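Local coordinates for 16 kDa beta-galactoside-binding lectin (Gallus gallus, PDB 1QMJ), which binds beta-galactosides such as lactose as a homodimeric galectin and may take part in regulating differentiation, at residues V84-S89 with V95-P100. Residues are numbered along the deposited sequence; the frame is centred on the assembly and turned at random.
With BME (beta-mercaptoethanol), chain C; BME (beta-mercaptoethanol), chain D.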
loop_
_atom_site.group_PDB
_atom_site.type_symbol
_atom_site.label_atom_id
_atom_site.label_comp_id
_atom_site.label_asym_id
_atom_site.label_seq_id
_atom_site.Cartn_x
_atom_site.Cartn_y
_atom_site.Cartn_z
ATOM N N VAL A 84 -5.247 -13.228 -9.141
ATOM C CA VAL A 84 -3.861 -13.669 -8.969
ATOM C C VAL A 84 -3.113 -12.855 -7.915
ATOM O O VAL A 84 -3.505 -11.718 -7.593
ATOM C CB VAL A 84 -3.107 -13.517 -10.295
ATOM C CG1 VAL A 84 -2.972 -12.060 -10.746
ATOM C CG2 VAL A 84 -1.681 -14.064 -10.241
ATOM N N GLU A 85 -2.060 -13.520 -7.444
ATOM C CA GLU A 85 -1.109 -13.000 -6.449
ATOM C C GLU A 85 0.278 -12.983 -7.090
ATOM O O GLU A 85 0.788 -14.023 -7.539
ATOM C CB GLU A 85 -1.077 -13.890 -5.196
ATOM C CG GLU A 85 -0.110 -13.360 -4.123
ATOM C CD GLU A 85 -0.193 -14.115 -2.791
ATOM O OE1 GLU A 85 -0.227 -15.405 -2.779
ATOM O OE2 GLU A 85 -0.228 -13.461 -1.677
ATOM N N ILE A 86 0.849 -11.807 -7.121
ATOM C CA ILE A 86 2.170 -11.584 -7.713
ATOM C C ILE A 86 3.198 -11.310 -6.611
ATOM O O ILE A 86 3.053 -10.375 -5.817
ATOM C CB ILE A 86 2.084 -10.389 -8.664
ATOM C CG1 ILE A 86 1.086 -10.621 -9.807
ATOM C CG2 ILE A 86 3.418 -10.054 -9.331
ATOM C CD1 ILE A 86 0.557 -9.324 -10.423
ATOM N N CYS A 87 4.222 -12.148 -6.595
ATOM C CA CYS A 87 5.312 -12.052 -5.606
ATOM C C CYS A 87 6.583 -11.542 -6.280
ATOM O O CYS A 87 7.035 -12.091 -7.297
ATOM C CB CYS A 87 5.577 -13.422 -4.992
ATOM S SG CYS A 87 4.139 -14.045 -3.991
ATOM N N ILE A 88 7.126 -10.499 -5.681
ATOM C CA ILE A 88 8.333 -9.843 -6.180
ATOM C C ILE A 88 9.433 -9.788 -5.115
ATOM O O ILE A 88 9.190 -9.405 -3.963
ATOM C CB ILE A 88 7.999 -8.410 -6.599
ATOM C CG1 ILE A 88 7.020 -8.348 -7.774
ATOM C CG2 ILE A 88 9.229 -7.612 -7.033
ATOM C CD1 ILE A 88 6.386 -6.968 -7.955
ATOM N N SER A 89 10.602 -10.177 -5.563
ATOM C CA SER A 89 11.833 -10.187 -4.763
ATOM C C SER A 89 12.983 -9.882 -5.712
ATOM O O SER A 89 12.827 -9.927 -6.939
ATOM C CB SER A 89 12.035 -11.554 -4.093
ATOM O OG SER A 89 12.041 -12.585 -5.066
ATOM N N VAL A 95 15.756 -9.502 -10.644
ATOM C CA VAL A 95 14.420 -9.367 -10.073
ATOM C C VAL A 95 13.611 -10.578 -10.490
ATOM O O VAL A 95 13.633 -10.983 -11.659
ATOM C CB VAL A 95 13.726 -8.105 -10.603
ATOM C CG1 VAL A 95 12.458 -7.746 -9.822
ATOM C CG2 VAL A 95 14.609 -6.860 -10.553
ATOM N N LYS A 96 12.924 -11.131 -9.537
ATOM C CA LYS A 96 12.087 -12.300 -9.769
ATOM C C LYS A 96 10.635 -11.961 -9.496
ATOM O O LYS A 96 10.314 -11.263 -8.531
ATOM C CB LYS A 96 12.482 -13.441 -8.833
ATOM C CG LYS A 96 13.814 -14.101 -9.179
ATOM C CD LYS A 96 14.059 -15.359 -8.343
ATOM C CE LYS A 96 15.332 -16.108 -8.723
ATOM N NZ LYS A 96 15.439 -17.417 -8.062
ATOM N N VAL A 97 9.801 -12.462 -10.358
ATOM C CA VAL A 97 8.356 -12.283 -10.256
ATOM C C VAL A 97 7.721 -13.655 -10.339
ATOM O O VAL A 97 7.834 -14.350 -11.353
ATOM C CB VAL A 97 7.842 -11.402 -11.396
ATOM C CG1 VAL A 97 6.340 -11.121 -11.299
ATOM C CG2 VAL A 97 8.517 -10.030 -11.448
ATOM N N LYS A 98 7.060 -14.051 -9.275
ATOM C CA LYS A 98 6.427 -15.368 -9.257
ATOM C C LYS A 98 4.927 -15.304 -9.099
ATOM O O LYS A 98 4.403 -14.588 -8.232
ATOM C CB LYS A 98 6.922 -16.254 -8.103
ATOM C CG LYS A 98 8.017 -15.626 -7.252
ATOM C CD LYS A 98 9.233 -16.546 -7.085
ATOM C CE LYS A 98 8.990 -17.712 -6.120
ATOM N NZ LYS A 98 10.239 -18.311 -5.618
ATOM N N VAL A 99 4.325 -16.070 -9.962
ATOM C CA VAL A 99 2.893 -16.271 -10.008
ATOM C C VAL A 99 2.666 -17.759 -9.841
ATOM O O VAL A 99 3.638 -18.541 -9.889
ATOM C CB VAL A 99 2.306 -15.801 -11.341
ATOM C CG1 VAL A 99 2.380 -14.286 -11.533
ATOM C CG2 VAL A 99 3.011 -16.407 -12.555
ATOM N N PRO A 100 1.633 -18.248 -9.431
ATOM C CA PRO A 100 1.543 -19.694 -9.180
ATOM C C PRO A 100 2.111 -20.675 -10.229
ATOM O O PRO A 100 2.653 -21.720 -9.867
ATOM C CB PRO A 100 0.045 -19.906 -8.934
ATOM C CG PRO A 100 -0.596 -18.786 -9.728
ATOM C CD PRO A 100 0.299 -17.622 -9.406
HETATM C C1 BME C . 2.975 -16.832 -6.312
HETATM C C2 BME C . 2.799 -16.603 -4.810
HETATM O O1 BME C . 1.756 -16.566 -6.966
HETATM S S2 BME C . 4.337 -16.020 -4.047
HETATM C C1 BME D . 9.595 -15.131 -2.436
HETATM C C2 BME D . 8.165 -14.794 -2.904
HETATM O O1 BME D . 10.530 -14.322 -3.128
HETATM S S2 BME D . 7.970 -13.004 -3.156
#
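One hydrogen bond and one CA-H...O contact converge on the backbone O of Cys87: Lys98 N, at 2.8 Å from Cys87 O and lying in its carbonyl plane, gives a nearly straight bond (167° at H), whereas Val97 CA, 3.2 Å from the same oxygen, approaches at 144°. Cys87 N answers to Lys98 O at 2.9 Å, which closes the ring of this antiparallel hydrogen-bonded pair. Ser89 and Lys96 form the next such pair, joined in both directions; of its bonds, Ser89 N to Lys96 O is the longer at 3.2 Å, and that oxygen also meets Ile88 CA. Between the two pairs sits Ile88 with Val97, the non-hydrogen-bonded pair. Together they define the register of the beta hairpin made by strands 83-90 and 94-98, next to each other in one of the two sheets of the galectin beta sandwich. Ile86, Ile88, Val95 and Val97 line its inner face, where Phe29, Val31, Leu42 and Phe44 of the opposite sheet cover them. The closest apolar approach is Ile86 CG2 to Val97 CG1, 3.7 Å, with the two side chains side by side and pointing the same way; each of these methyls stands anti to its own backbone N (Val97 chi1 -177°). On the other face, Cys87 SG is bonded covalently, at 2.0 Å, to S2 of a beta-mercaptoethanol, probably from the crystallisation liquor. The adduct runs over the backbone O of Lys98 (C1 to Lys98 O 3.3 Å) toward Glu85 and Pro100, where its O1 gives a hydrogen bond of 2.8 Å to Glu85 O. Ser89 OG touches Lys96 CB. Lys96 extends away from the hairpin and Lys98 bends at chi2 and chi3; each amine makes a long, weak ion pair with Glu103 on the neighbouring strand 103-107.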